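Local coordinates for protein endoglucanase EG-II (Hypocrea jecorina, PDB 3QR3) that probably hydrolyses internal beta-1,4-glucosidic bonds of cellulose, as a family 5 endoglucanase built on a TIM-barrel catalytic domain, at residues 4-10 with 57-63; 50-55 with 315-321; 291-295 with 305-309. All coordinates share one frame; numbering follows the deposited sequence.

Interaction 1 (4-10 with 57-63); sequences RFAGVNI and MTIFRLP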
ATOM      1  N   ARG A   4       2.813   4.430 -14.629  1.00 15.33           N
ATOM      2  CA  ARG A   4       1.970   3.335 -15.082  1.00 17.14           C
ATOM      3  C   ARG A   4       0.709   3.140 -14.227  1.00 25.61           C
ATOM      4  O   ARG A   4      -0.381   2.915 -14.755  1.00 24.49           O
ATOM      5  CB  ARG A   4       2.796   2.055 -15.132  1.00 24.78           C
ATOM      6  CG  ARG A   4       2.053   0.859 -15.660  1.00 30.24           C
ATOM      7  CD  ARG A   4       2.979  -0.326 -15.854  1.00 26.35           C
ATOM      8  NE  ARG A   4       2.192  -1.516 -16.137  1.00 25.21           N
ATOM      9  CZ  ARG A   4       2.665  -2.750 -16.119  1.00 32.02           C
ATOM     10  NH1 ARG A   4       3.943  -2.969 -15.830  1.00 26.48           N
ATOM     11  NH2 ARG A   4       1.853  -3.760 -16.395  1.00 30.96           N
ATOM     12  N   PHE A   5       0.858   3.241 -12.908  1.00 18.84           N
ATOM     13  CA  PHE A   5      -0.228   2.918 -12.002  1.00 22.12           C
ATOM     14  C   PHE A   5      -0.737   4.125 -11.222  1.00 19.73           C
ATOM     15  O   PHE A   5       0.033   4.880 -10.633  1.00 22.70           O
ATOM     16  CB  PHE A   5       0.199   1.797 -11.053  1.00 23.72           C
ATOM     17  CG  PHE A   5       0.561   0.519 -11.755  1.00 21.48           C
ATOM     18  CD1 PHE A   5      -0.374  -0.137 -12.544  1.00 21.02           C
ATOM     19  CD2 PHE A   5       1.821  -0.036 -11.615  1.00 21.54           C
ATOM     20  CE1 PHE A   5      -0.057  -1.307 -13.186  1.00 23.01           C
ATOM     21  CE2 PHE A   5       2.151  -1.217 -12.257  1.00 21.23           C
ATOM     22  CZ  PHE A   5       1.212  -1.853 -13.044  1.00 23.06           C
ATOM     23  N   ALA A   6      -2.050   4.313 -11.263  1.00 18.85           N
ATOM     24  CA  ALA A   6      -2.716   5.363 -10.511  1.00 20.20           C
ATOM     25  C   ALA A   6      -3.888   4.692  -9.839  1.00 19.64           C
ATOM     26  O   ALA A   6      -4.627   3.952 -10.490  1.00 18.42           O
ATOM     27  CB  ALA A   6      -3.221   6.459 -11.440  1.00 25.78           C
ATOM     28  N   GLY A   7      -4.049   4.919  -8.540  1.00 17.03           N
ATOM     29  CA  GLY A   7      -5.165   4.331  -7.829  1.00 18.93           C
ATOM     30  C   GLY A   7      -5.280   4.829  -6.411  1.00 16.88           C
ATOM     31  O   GLY A   7      -4.760   5.899  -6.062  1.00 13.24           O
ATOM     32  N   VAL A   8      -5.960   4.040  -5.585  1.00 15.98           N
ATOM     33  CA  VAL A   8      -6.279   4.456  -4.230  1.00 16.50           C
ATOM     34  C   VAL A   8      -6.282   3.263  -3.282  1.00 17.54           C
ATOM     35  O   VAL A   8      -6.434   2.110  -3.695  1.00 17.57           O
ATOM     36  CB  VAL A   8      -7.658   5.127  -4.157  1.00 18.44           C
ATOM     37  CG1 VAL A   8      -7.771   6.252  -5.190  1.00 22.45           C
ATOM     38  CG2 VAL A   8      -8.729   4.092  -4.385  1.00 24.60           C
ATOM     39  N   ASN A   9      -6.084   3.557  -2.007  1.00 14.29           N
ATOM     40  CA  ASN A   9      -6.223   2.571  -0.948  1.00 13.51           C
ATOM     41  C   ASN A   9      -7.694   2.363  -0.612  1.00 20.18           C
ATOM     42  O   ASN A   9      -8.404   3.332  -0.361  1.00 19.72           O
ATOM     43  CB  ASN A   9      -5.511   3.079   0.293  1.00 17.05           C
ATOM     44  CG  ASN A   9      -4.014   2.868   0.227  1.00 18.19           C
ATOM     45  OD1 ASN A   9      -3.515   1.872   0.727  1.00 15.18           O
ATOM     46  ND2 ASN A   9      -3.298   3.802  -0.390  1.00 13.23           N
ATOM     47  N   ILE A  10      -8.138   1.107  -0.636  1.00 18.54           N
ATOM     48  CA  ILE A  10      -9.504   0.726  -0.270  1.00 18.03           C
ATOM     49  C   ILE A  10      -9.428   0.110   1.119  1.00 18.50           C
ATOM     50  O   ILE A  10      -9.238  -1.093   1.261  1.00 14.91           O
ATOM     51  CB  ILE A  10     -10.071  -0.311  -1.265  1.00 17.33           C
ATOM     52  CG1 ILE A  10      -9.880   0.183  -2.707  1.00 11.76           C
ATOM     53  CG2 ILE A  10     -11.550  -0.602  -0.971  1.00 18.11           C
ATOM     54  CD1 ILE A  10     -10.722   1.418  -3.050  1.00 14.51           C
ATOM     55  N   MET A  57      -8.245   4.599 -13.256  1.00 23.65           N
ATOM     56  CA  MET A  57      -7.320   4.007 -12.297  1.00 18.79           C
ATOM     57  C   MET A  57      -7.001   2.556 -12.610  1.00 21.33           C
ATOM     58  O   MET A  57      -7.848   1.810 -13.106  1.00 19.16           O
ATOM     59  CB  MET A  57      -7.866   4.153 -10.881  1.00 20.67           C
ATOM     60  CG  MET A  57      -7.796   5.586 -10.409  1.00 22.65           C
ATOM     61  SD  MET A  57      -8.524   5.809  -8.795  1.00 28.54           S
ATOM     62  CE  MET A  57      -8.274   7.579  -8.623  1.00 23.33           C
ATOM     63  N   THR A  58      -5.774   2.156 -12.299  1.00 16.66           N
ATOM     64  CA  THR A  58      -5.280   0.838 -12.695  1.00 22.97           C
ATOM     65  C   THR A  58      -4.667   0.039 -11.545  1.00 20.63           C
ATOM     66  O   THR A  58      -4.200  -1.090 -11.732  1.00 19.97           O
ATOM     67  CB  THR A  58      -4.229   0.988 -13.788  1.00 17.63           C
ATOM     68  OG1 THR A  58      -3.319   2.028 -13.405  1.00 21.42           O
ATOM     69  CG2 THR A  58      -4.893   1.378 -15.106  1.00 22.24           C
ATOM     70  N   ILE A  59      -4.665   0.611 -10.350  1.00 18.67           N
ATOM     71  CA  ILE A  59      -4.156  -0.119  -9.197  1.00 17.85           C
ATOM     72  C   ILE A  59      -4.957   0.204  -7.934  1.00 18.39           C
ATOM     73  O   ILE A  59      -5.460   1.313  -7.775  1.00 19.69           O
ATOM     74  CB  ILE A  59      -2.654   0.169  -8.988  1.00 15.42           C
ATOM     75  CG1 ILE A  59      -2.031  -0.837  -8.010  1.00 17.70           C
ATOM     76  CG2 ILE A  59      -2.444   1.616  -8.533  1.00 14.82           C
ATOM     77  CD1 ILE A  59      -0.530  -0.988  -8.158  1.00 19.79           C
ATOM     78  N   PHE A  60      -5.108  -0.785  -7.062  1.00 14.58           N
ATOM     79  CA  PHE A  60      -5.672  -0.554  -5.730  1.00 16.86           C
ATOM     80  C   PHE A  60      -4.823  -1.248  -4.692  1.00 16.72           C
ATOM     81  O   PHE A  60      -4.224  -2.283  -4.958  1.00 17.77           O
ATOM     82  CB  PHE A  60      -7.130  -1.015  -5.657  1.00 17.53           C
ATOM     83  CG  PHE A  60      -7.996  -0.320  -6.658  1.00 14.73           C
ATOM     84  CD1 PHE A  60      -8.386   0.985  -6.450  1.00 16.05           C
ATOM     85  CD2 PHE A  60      -8.350  -0.947  -7.836  1.00 17.26           C
ATOM     86  CE1 PHE A  60      -9.151   1.664  -7.391  1.00 17.21           C
ATOM     87  CE2 PHE A  60      -9.122  -0.288  -8.779  1.00 18.73           C
ATOM     88  CZ  PHE A  60      -9.519   1.024  -8.555  1.00 22.30           C
ATOM     89  N   ARG A  61      -4.755  -0.649  -3.513  1.00 19.08           N
ATOM     90  CA  ARG A  61      -4.029  -1.228  -2.404  1.00 14.18           C
ATOM     91  C   ARG A  61      -5.060  -1.631  -1.365  1.00 15.64           C
ATOM     92  O   ARG A  61      -5.978  -0.858  -1.059  1.00 16.76           O
ATOM     93  CB  ARG A  61      -3.072  -0.191  -1.833  1.00 11.59           C
ATOM     94  CG  ARG A  61      -2.167  -0.679  -0.715  1.00 15.92           C
ATOM     95  CD  ARG A  61      -0.993   0.274  -0.624  1.00 18.32           C
ATOM     96  NE  ARG A  61      -0.032   0.007   0.445  1.00 18.07           N
ATOM     97  CZ  ARG A  61      -0.100   0.529   1.664  1.00 21.89           C
ATOM     98  NH1 ARG A  61      -1.132   1.298   2.017  1.00 16.66           N
ATOM     99  NH2 ARG A  61       0.855   0.256   2.540  1.00 21.62           N
ATOM    100  N   LEU A  62      -4.914  -2.842  -0.834  1.00 14.37           N
ATOM    101  CA  LEU A  62      -5.921  -3.417   0.059  1.00 17.45           C
ATOM    102  C   LEU A  62      -5.305  -3.751   1.410  1.00 17.94           C
ATOM    103  O   LEU A  62      -4.859  -4.887   1.644  1.00 14.24           O
ATOM    104  CB  LEU A  62      -6.525  -4.676  -0.569  1.00 19.89           C
ATOM    105  CG  LEU A  62      -7.023  -4.583  -2.021  1.00 26.99           C
ATOM    106  CD1 LEU A  62      -7.641  -5.911  -2.467  1.00 26.54           C
ATOM    107  CD2 LEU A  62      -8.034  -3.459  -2.191  1.00 19.87           C
ATOM    108  N   PRO A  63      -5.268  -2.757   2.307  1.00 16.56           N
ATOM    109  CA  PRO A  63      -4.663  -2.911   3.629  1.00 16.26           C
ATOM    110  C   PRO A  63      -5.404  -3.941   4.447  1.00 18.59           C
ATOM    111  O   PRO A  63      -6.635  -3.939   4.450  1.00 15.68           O
ATOM    112  CB  PRO A  63      -4.860  -1.532   4.269  1.00 21.30           C
ATOM    113  CG  PRO A  63      -5.072  -0.613   3.154  1.00 16.10           C
ATOM    114  CD  PRO A  63      -5.790  -1.400   2.101  1.00 17.51           C
TER
HETATM  115  O   HOH W   1      -9.015  -3.062   3.305  0.86 14.35           O
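Residues 5-10 and 59-63 run alongside each other as parallel strands, their axes 4.7 Å apart at closest and 17° from parallel. The pairing is firm around Arg61, whose N donates to Val8 O (3.2 Å) while its O accepts from Ile10 N (3.0 Å), so that both bonds flank Asn9. Toward the start of the strands the ladder is less regular. Thr58 N binds Ala6 O at 2.8 Å, and Ile59 N adds a weak bond to the same oxygen. Gly7 CA lies only 3.0 Å from Ile59 O in a CH-O contact. Asn9 and Arg61 point the same way, into the barrel. With CG anti to the backbone N (chi1 -176°), the extended Arg61 chain passes the Asn9 amide and brings NH1 to OD1 at 2.8 Å. OD1 lies in the guanidinium plane, although the amide itself is turned 80° against it. NH1 also forms a salt bridge with Glu260, and Asn9 ND2 binds backbone oxygens of Gly292 and Thr259. On the face toward helix 44-55, Val8 CG2 meets the edge of the Phe60 ring at CD1 (3.7 Å), while Val8 CG1 rests against the sulfur of Met57. A water donates to both Ile10 O and Pro63 O where the strands end. These are the first two strands of the (beta/alpha)8 barrel, and the Asn9-Arg61 pair lies toward their C-terminal ends, where family 5 glycosidases carry the active site.

Interaction 2 (50-55 with 315-321); sequences HFVNED and WTDTSLV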
ATOM      1  N   HIS A  50     -16.103   2.101 -10.133  1.00 18.91           N
ATOM      2  CA  HIS A  50     -16.161   3.519 -10.472  1.00 23.01           C
ATOM      3  C   HIS A  50     -14.771   4.094 -10.772  1.00 18.50           C
ATOM      4  O   HIS A  50     -14.576   4.781 -11.774  1.00 21.34           O
ATOM      5  CB  HIS A  50     -16.824   4.302  -9.335  1.00 18.64           C
ATOM      6  CG  HIS A  50     -16.400   5.734  -9.254  1.00 19.95           C
ATOM      7  ND1 HIS A  50     -16.791   6.682 -10.179  1.00 23.88           N
ATOM      8  CD2 HIS A  50     -15.628   6.385  -8.351  1.00 21.02           C
ATOM      9  CE1 HIS A  50     -16.275   7.854  -9.851  1.00 22.47           C
ATOM     10  NE2 HIS A  50     -15.563   7.701  -8.747  1.00 25.70           N
ATOM     11  N   PHE A  51     -13.815   3.831  -9.891  1.00 19.77           N
ATOM     12  CA  PHE A  51     -12.458   4.336 -10.066  1.00 18.24           C
ATOM     13  C   PHE A  51     -11.848   3.874 -11.384  1.00 18.25           C
ATOM     14  O   PHE A  51     -11.172   4.643 -12.062  1.00 19.31           O
ATOM     15  CB  PHE A  51     -11.570   3.913  -8.890  1.00 19.57           C
ATOM     16  CG  PHE A  51     -11.788   4.728  -7.644  1.00 20.39           C
ATOM     17  CD1 PHE A  51     -11.825   6.111  -7.710  1.00 19.36           C
ATOM     18  CD2 PHE A  51     -11.940   4.112  -6.409  1.00 20.70           C
ATOM     19  CE1 PHE A  51     -12.014   6.869  -6.565  1.00 20.41           C
ATOM     20  CE2 PHE A  51     -12.125   4.862  -5.262  1.00 17.03           C
ATOM     21  CZ  PHE A  51     -12.168   6.240  -5.339  1.00 19.50           C
ATOM     22  N   VAL A  52     -12.098   2.620 -11.751  1.00 17.43           N
ATOM     23  CA  VAL A  52     -11.525   2.064 -12.971  1.00 19.49           C
ATOM     24  C   VAL A  52     -12.255   2.603 -14.201  1.00 25.80           C
ATOM     25  O   VAL A  52     -11.625   3.018 -15.176  1.00 24.43           O
ATOM     26  CB  VAL A  52     -11.563   0.513 -12.979  1.00 21.61           C
ATOM     27  CG1 VAL A  52     -11.179  -0.036 -14.364  1.00 25.83           C
ATOM     28  CG2 VAL A  52     -10.635  -0.052 -11.904  1.00 20.09           C
ATOM     29  N   ASN A  53     -13.582   2.609 -14.149  1.00 22.65           N
ATOM     30  CA  ASN A  53     -14.389   2.966 -15.316  1.00 22.74           C
ATOM     31  C   ASN A  53     -14.435   4.459 -15.606  1.00 28.90           C
ATOM     32  O   ASN A  53     -14.416   4.870 -16.765  1.00 24.65           O
ATOM     33  CB  ASN A  53     -15.815   2.432 -15.170  1.00 20.67           C
ATOM     34  CG  ASN A  53     -15.883   0.942 -15.334  1.00 24.92           C
ATOM     35  OD1 ASN A  53     -14.921   0.321 -15.773  1.00 28.11           O
ATOM     36  ND2 ASN A  53     -17.022   0.354 -14.987  1.00 30.86           N
ATOM     37  N   GLU A  54     -14.486   5.264 -14.549  1.00 21.04           N
ATOM     38  CA  GLU A  54     -14.662   6.702 -14.696  1.00 20.73           C
ATOM     39  C   GLU A  54     -13.365   7.500 -14.484  1.00 29.16           C
ATOM     40  O   GLU A  54     -13.178   8.562 -15.079  1.00 25.18           O
ATOM     41  CB  GLU A  54     -15.741   7.171 -13.725  1.00 27.86           C
ATOM     42  CG  GLU A  54     -16.132   8.627 -13.861  1.00 50.30           C
ATOM     43  CD  GLU A  54     -17.427   8.930 -13.129  1.00 65.66           C
ATOM     44  OE1 GLU A  54     -18.404   8.174 -13.331  1.00 64.74           O
ATOM     45  OE2 GLU A  54     -17.467   9.915 -12.354  1.00 65.09           O
ATOM     46  N   ASP A  55     -12.457   6.974 -13.665  1.00 19.51           N
ATOM     47  CA  ASP A  55     -11.285   7.736 -13.233  1.00 18.04           C
ATOM     48  C   ASP A  55      -9.962   7.180 -13.735  1.00 19.98           C
ATOM     49  O   ASP A  55      -8.898   7.609 -13.290  1.00 19.85           O
ATOM     50  CB  ASP A  55     -11.255   7.821 -11.701  1.00 20.81           C
ATOM     51  CG  ASP A  55     -12.333   8.719 -11.160  1.00 29.69           C
ATOM     52  OD1 ASP A  55     -12.902   9.487 -11.963  1.00 24.08           O
ATOM     53  OD2 ASP A  55     -12.608   8.659  -9.941  1.00 25.93           O
ATOM     54  N   TRP A 315     -21.801   7.918  -9.103  1.00 37.38           N
ATOM     55  CA  TRP A 315     -20.792   8.236  -8.104  1.00 31.66           C
ATOM     56  C   TRP A 315     -20.251   9.636  -8.330  1.00 34.28           C
ATOM     57  O   TRP A 315     -20.101  10.074  -9.470  1.00 39.40           O
ATOM     58  CB  TRP A 315     -19.636   7.249  -8.166  1.00 33.98           C
ATOM     59  CG  TRP A 315     -20.007   5.830  -7.911  1.00 31.83           C
ATOM     60  CD1 TRP A 315     -20.446   4.927  -8.831  1.00 29.08           C
ATOM     61  CD2 TRP A 315     -19.951   5.136  -6.657  1.00 25.92           C
ATOM     62  NE1 TRP A 315     -20.672   3.716  -8.229  1.00 29.52           N
ATOM     63  CE2 TRP A 315     -20.373   3.815  -6.894  1.00 25.77           C
ATOM     64  CE3 TRP A 315     -19.585   5.504  -5.359  1.00 23.96           C
ATOM     65  CZ2 TRP A 315     -20.438   2.858  -5.886  1.00 24.13           C
ATOM     66  CZ3 TRP A 315     -19.646   4.550  -4.352  1.00 32.29           C
ATOM     67  CH2 TRP A 315     -20.075   3.242  -4.622  1.00 30.01           C
ATOM     68  N   THR A 316     -19.965  10.333  -7.238  1.00 27.65           N
ATOM     69  CA  THR A 316     -19.286  11.620  -7.294  1.00 28.00           C
ATOM     70  C   THR A 316     -18.015  11.537  -6.453  1.00 26.55           C
ATOM     71  O   THR A 316     -18.059  11.049  -5.325  1.00 25.35           O
ATOM     72  CB  THR A 316     -20.176  12.747  -6.750  1.00 33.08           C
ATOM     73  OG1 THR A 316     -21.469  12.653  -7.353  1.00 46.22           O
ATOM     74  CG2 THR A 316     -19.578  14.109  -7.069  1.00 36.01           C
ATOM     75  N   ASP A 317     -16.894  12.011  -7.000  1.00 23.89           N
ATOM     76  CA  ASP A 317     -15.600  11.938  -6.314  1.00 27.93           C
ATOM     77  C   ASP A 317     -15.385  13.113  -5.382  1.00 23.59           C
ATOM     78  O   ASP A 317     -16.022  14.143  -5.539  1.00 22.75           O
ATOM     79  CB  ASP A 317     -14.453  11.896  -7.331  1.00 19.76           C
ATOM     80  CG  ASP A 317     -14.322  10.543  -7.992  1.00 28.10           C
ATOM     81  OD1 ASP A 317     -14.209  10.497  -9.235  1.00 24.86           O
ATOM     82  OD2 ASP A 317     -14.348   9.522  -7.263  1.00 22.25           O
ATOM     83  N   THR A 318     -14.476  12.968  -4.421  1.00 20.25           N
ATOM     84  CA  THR A 318     -14.082  14.106  -3.601  1.00 21.89           C
ATOM     85  C   THR A 318     -13.299  15.069  -4.487  1.00 20.54           C
ATOM     86  O   THR A 318     -12.896  14.710  -5.588  1.00 19.45           O
ATOM     87  CB  THR A 318     -13.243  13.677  -2.365  1.00 19.60           C
ATOM     88  OG1 THR A 318     -11.911  13.324  -2.769  1.00 19.89           O
ATOM     89  CG2 THR A 318     -13.899  12.499  -1.663  1.00 17.78           C
ATOM     90  N   SER A 319     -13.089  16.293  -4.026  1.00 17.49           N
ATOM     91  CA  SER A 319     -12.426  17.277  -4.866  1.00 22.28           C
ATOM     92  C   SER A 319     -10.950  16.935  -5.149  1.00 19.26           C
ATOM     93  O   SER A 319     -10.450  17.178  -6.254  1.00 21.04           O
ATOM     94  CB  SER A 319     -12.578  18.690  -4.284  1.00 24.05           C
ATOM     95  OG  SER A 319     -12.047  18.772  -2.978  1.00 29.27           O
ATOM     96  N   LEU A 320     -10.257  16.352  -4.178  1.00 19.27           N
ATOM     97  CA  LEU A 320      -8.847  16.022  -4.396  1.00 19.24           C
ATOM     98  C   LEU A 320      -8.704  14.891  -5.412  1.00 21.21           C
ATOM     99  O   LEU A 320      -7.838  14.936  -6.288  1.00 23.55           O
ATOM    100  CB  LEU A 320      -8.138  15.665  -3.083  1.00 21.13           C
ATOM    101  CG  LEU A 320      -6.614  15.529  -3.220  1.00 23.59           C
ATOM    102  CD1 LEU A 320      -5.976  16.883  -3.453  1.00 23.12           C
ATOM    103  CD2 LEU A 320      -6.004  14.889  -1.994  1.00 20.43           C
ATOM    104  N   VAL A 321      -9.548  13.871  -5.305  1.00 23.07           N
ATOM    105  CA  VAL A 321      -9.514  12.780  -6.276  1.00 21.60           C
ATOM    106  C   VAL A 321      -9.842  13.313  -7.677  1.00 22.26           C
ATOM    107  O   VAL A 321      -9.074  13.118  -8.630  1.00 20.08           O
ATOM    108  CB  VAL A 321     -10.492  11.659  -5.909  1.00 21.34           C
ATOM    109  CG1 VAL A 321     -10.684  10.703  -7.085  1.00 17.56           C
ATOM    110  CG2 VAL A 321     -10.003  10.902  -4.659  1.00 17.55           C
TER
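The imidazole of His50 and the indole of Trp315 lie nearly parallel, planes at 22°, but slid apart so that each ring covers mainly the other's beta carbon. Trp315 CB sits 3.7 Å from the centroid of the His50 ring, and His50 CB sits 3.9 Å from that of the Trp315 five-membered ring: a reciprocal pair of CH-pi contacts. They join helix 44-55, in the outer helical layer of the TIM barrel, to the C-terminal segment that leads from strand 315-316 into helix 319-325. Glu54 CD and Asp317 CG occupy the edge of the imidazole. His50 CG stands roughly anti to the backbone N (chi1 153°), which sends NE2 out to meet Asp317 OD2 on its syn side at 2.6 Å. The bond is nearly straight (170°) and in the ring plane, though tilted out of the carboxylate plane; it would fix the rotation of the imidazole. His50 ND1, buried here, has no polar partner in the model. Val321 CG1 reaches the edge of the Phe51 ring at CE1, 4.1 Å away. The second Asp317 oxygen, OD1, is just 2.5 Å from Asp55 OD2, consistent with a proton held on one of the two acids.

Interaction 3 (291-295 with 305-309); sequences VGWGA and TETPT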
ATOM      1  N   VAL A 291      -0.603   5.923  -5.204  1.00 13.88           N
ATOM      2  CA  VAL A 291      -1.846   5.410  -4.631  1.00 15.37           C
ATOM      3  C   VAL A 291      -2.343   6.326  -3.513  1.00 17.50           C
ATOM      4  O   VAL A 291      -1.665   6.515  -2.511  1.00 17.86           O
ATOM      5  CB  VAL A 291      -1.665   3.981  -4.068  1.00 17.48           C
ATOM      6  CG1 VAL A 291      -3.018   3.365  -3.723  1.00 14.25           C
ATOM      7  CG2 VAL A 291      -0.920   3.096  -5.070  1.00 15.77           C
ATOM      8  N   GLY A 292      -3.529   6.889  -3.683  1.00 15.74           N
ATOM      9  CA  GLY A 292      -4.057   7.847  -2.723  1.00 17.43           C
ATOM     10  C   GLY A 292      -4.571   7.177  -1.464  1.00 16.24           C
ATOM     11  O   GLY A 292      -4.994   6.021  -1.505  1.00 14.70           O
ATOM     12  N   TRP A 293      -4.513   7.902  -0.346  1.00 17.29           N
ATOM     13  CA  TRP A 293      -5.107   7.468   0.927  1.00 15.72           C
ATOM     14  C   TRP A 293      -6.146   8.507   1.373  1.00 18.66           C
ATOM     15  O   TRP A 293      -5.809   9.679   1.538  1.00 21.61           O
ATOM     16  CB  TRP A 293      -4.023   7.333   2.011  1.00 17.79           C
ATOM     17  CG  TRP A 293      -4.561   6.817   3.337  1.00 16.75           C
ATOM     18  CD1 TRP A 293      -5.123   7.559   4.340  1.00 19.18           C
ATOM     19  CD2 TRP A 293      -4.591   5.451   3.785  1.00 19.65           C
ATOM     20  NE1 TRP A 293      -5.504   6.741   5.380  1.00 21.46           N
ATOM     21  CE2 TRP A 293      -5.190   5.444   5.067  1.00 19.36           C
ATOM     22  CE3 TRP A 293      -4.180   4.235   3.225  1.00 17.33           C
ATOM     23  CZ2 TRP A 293      -5.385   4.269   5.801  1.00 19.24           C
ATOM     24  CZ3 TRP A 293      -4.358   3.069   3.958  1.00 18.86           C
ATOM     25  CH2 TRP A 293      -4.964   3.094   5.233  1.00 19.79           C
ATOM     26  N   GLY A 294      -7.401   8.100   1.572  1.00 22.21           N
ATOM     27  CA  GLY A 294      -7.834   6.717   1.450  1.00 19.23           C
ATOM     28  C   GLY A 294      -9.337   6.630   1.219  1.00 21.75           C
ATOM     29  O   GLY A 294     -10.092   7.529   1.601  1.00 20.63           O
ATOM     30  N   ALA A 295      -9.773   5.554   0.569  1.00 22.02           N
ATOM     31  CA  ALA A 295     -11.196   5.320   0.331  1.00 21.97           C
ATOM     32  C   ALA A 295     -11.594   4.004   1.010  1.00 20.24           C
ATOM     33  O   ALA A 295     -11.026   3.646   2.044  1.00 16.65           O
ATOM     34  CB  ALA A 295     -11.500   5.294  -1.175  1.00 14.60           C
ATOM     35  N   THR A 305     -10.390  11.848   3.269  1.00 18.10           N
ATOM     36  CA  THR A 305     -11.282  10.958   2.541  1.00 16.45           C
ATOM     37  C   THR A 305     -11.115  11.100   1.024  1.00 19.83           C
ATOM     38  O   THR A 305     -11.000  12.214   0.497  1.00 19.27           O
ATOM     39  CB  THR A 305     -12.773  11.127   2.947  1.00 19.71           C
ATOM     40  OG1 THR A 305     -13.569  10.202   2.199  1.00 18.93           O
ATOM     41  CG2 THR A 305     -13.276  12.547   2.681  1.00 16.67           C
ATOM     42  N   GLU A 306     -11.085   9.958   0.341  1.00 17.77           N
ATOM     43  CA  GLU A 306     -11.105   9.903  -1.117  1.00 13.27           C
ATOM     44  C   GLU A 306     -12.267   9.030  -1.573  1.00 17.21           C
ATOM     45  O   GLU A 306     -12.352   8.665  -2.739  1.00 16.61           O
ATOM     46  CB  GLU A 306      -9.784   9.340  -1.651  1.00 16.62           C
ATOM     47  CG  GLU A 306      -8.580  10.194  -1.293  1.00 14.92           C
ATOM     48  CD  GLU A 306      -7.286   9.636  -1.845  1.00 25.42           C
ATOM     49  OE1 GLU A 306      -7.326   8.570  -2.494  1.00 25.44           O
ATOM     50  OE2 GLU A 306      -6.228  10.266  -1.635  1.00 23.78           O
ATOM     51  N   THR A 307     -13.165   8.702  -0.642  1.00 18.77           N
ATOM     52  CA  THR A 307     -14.300   7.830  -0.945  1.00 16.25           C
ATOM     53  C   THR A 307     -15.318   8.570  -1.797  1.00 18.93           C
ATOM     54  O   THR A 307     -15.775   9.648  -1.423  1.00 18.37           O
ATOM     55  CB  THR A 307     -14.993   7.352   0.337  1.00 20.61           C
ATOM     56  OG1 THR A 307     -14.030   6.733   1.197  1.00 20.01           O
ATOM     57  CG2 THR A 307     -16.088   6.356   0.025  1.00 22.21           C
ATOM     58  N   PRO A 308     -15.682   7.991  -2.948  1.00 18.18           N
ATOM     59  CA  PRO A 308     -16.701   8.637  -3.782  1.00 17.37           C
ATOM     60  C   PRO A 308     -18.075   8.469  -3.139  1.00 26.27           C
ATOM     61  O   PRO A 308     -18.261   7.581  -2.307  1.00 22.83           O
ATOM     62  CB  PRO A 308     -16.636   7.844  -5.087  1.00 20.82           C
ATOM     63  CG  PRO A 308     -16.155   6.486  -4.689  1.00 19.49           C
ATOM     64  CD  PRO A 308     -15.251   6.689  -3.488  1.00 19.74           C
ATOM     65  N   THR A 309     -19.023   9.314  -3.523  1.00 27.93           N
ATOM     66  CA  THR A 309     -20.390   9.217  -3.012  1.00 30.53           C
ATOM     67  C   THR A 309     -21.328   8.621  -4.062  1.00 30.21           C
ATOM     68  O   THR A 309     -21.315   9.033  -5.217  1.00 31.94           O
ATOM     69  CB  THR A 309     -20.913  10.595  -2.579  1.00 35.71           C
ATOM     70  OG1 THR A 309     -20.065  11.121  -1.549  1.00 33.59           O
ATOM     71  CG2 THR A 309     -22.346  10.495  -2.053  1.00 42.37           C
TER
HETATM   72  O   HOH W   2      -6.332  11.947   0.260  1.00 18.18           O
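The last barrel strand turns a corner at Trp293, where a non-proline cis peptide leads into Gly294, and loop 305-309 packs against it through Glu306. Glu306 N donates to Gly294 O at 2.9 Å, approaching from above the carbonyl plane. Its side chain leaves with CG anti to the carbonyl carbon (chi1 -62°) and then runs extended alongside the bend, CG passing Gly294 N and OE1 coming within 3.3 Å of Gly292 C. A water donates to Trp293 O at 2.7 Å and also lies close to Glu306 OE2, although its protons have further acceptors nearby. An alanine in place of Glu306 would probably leave this water without its carboxylate mate and open a gap beside the Gly292-Gly294 corner. Thr307 OG1 sits 3.3 Å from Ala295 CA, while its hydrogen bond is with Phe298 O. Thr305 OG1 accepts from Thr307 N (3.2 Å) in an ST turn. Trp293 CB points away from residues 305-309; NE1 is hydrogen-bonded to Tyr302 OH, and a bound sulfate lies about 3 Å from the side chain. A tryptophan before a cis peptide at the end of the eighth strand is characteristic of family 5 glycosidases, its ring lining the substrate cleft.

Overall arrangement
The three contacts form a continuous path from the barrel core to its outer layer. Interactions 1 and 3 have centres 10 Å apart and lie on neighbouring strands of the sheet: Asn9 N lies 2.7 Å from Gly292 O, and Asn9 O 2.8 Å from Ala295 N. Interaction 2, centred 12 Å from interaction 1, meets it where Phe60 CZ packs on Phe51 CB at 3.6 Å, barrel strand against helix. Loop 305-309 closes the circuit, Val321 CG2 touching Glu306 CB at 3.4 Å and Thr316 O approaching Thr309 N to 2.7 Å. Interactions 1 and 3 both reach the probable substrate cleft, through Arg61 and Trp293, whereas interaction 2 lies about 19 Å from the centre of the chain.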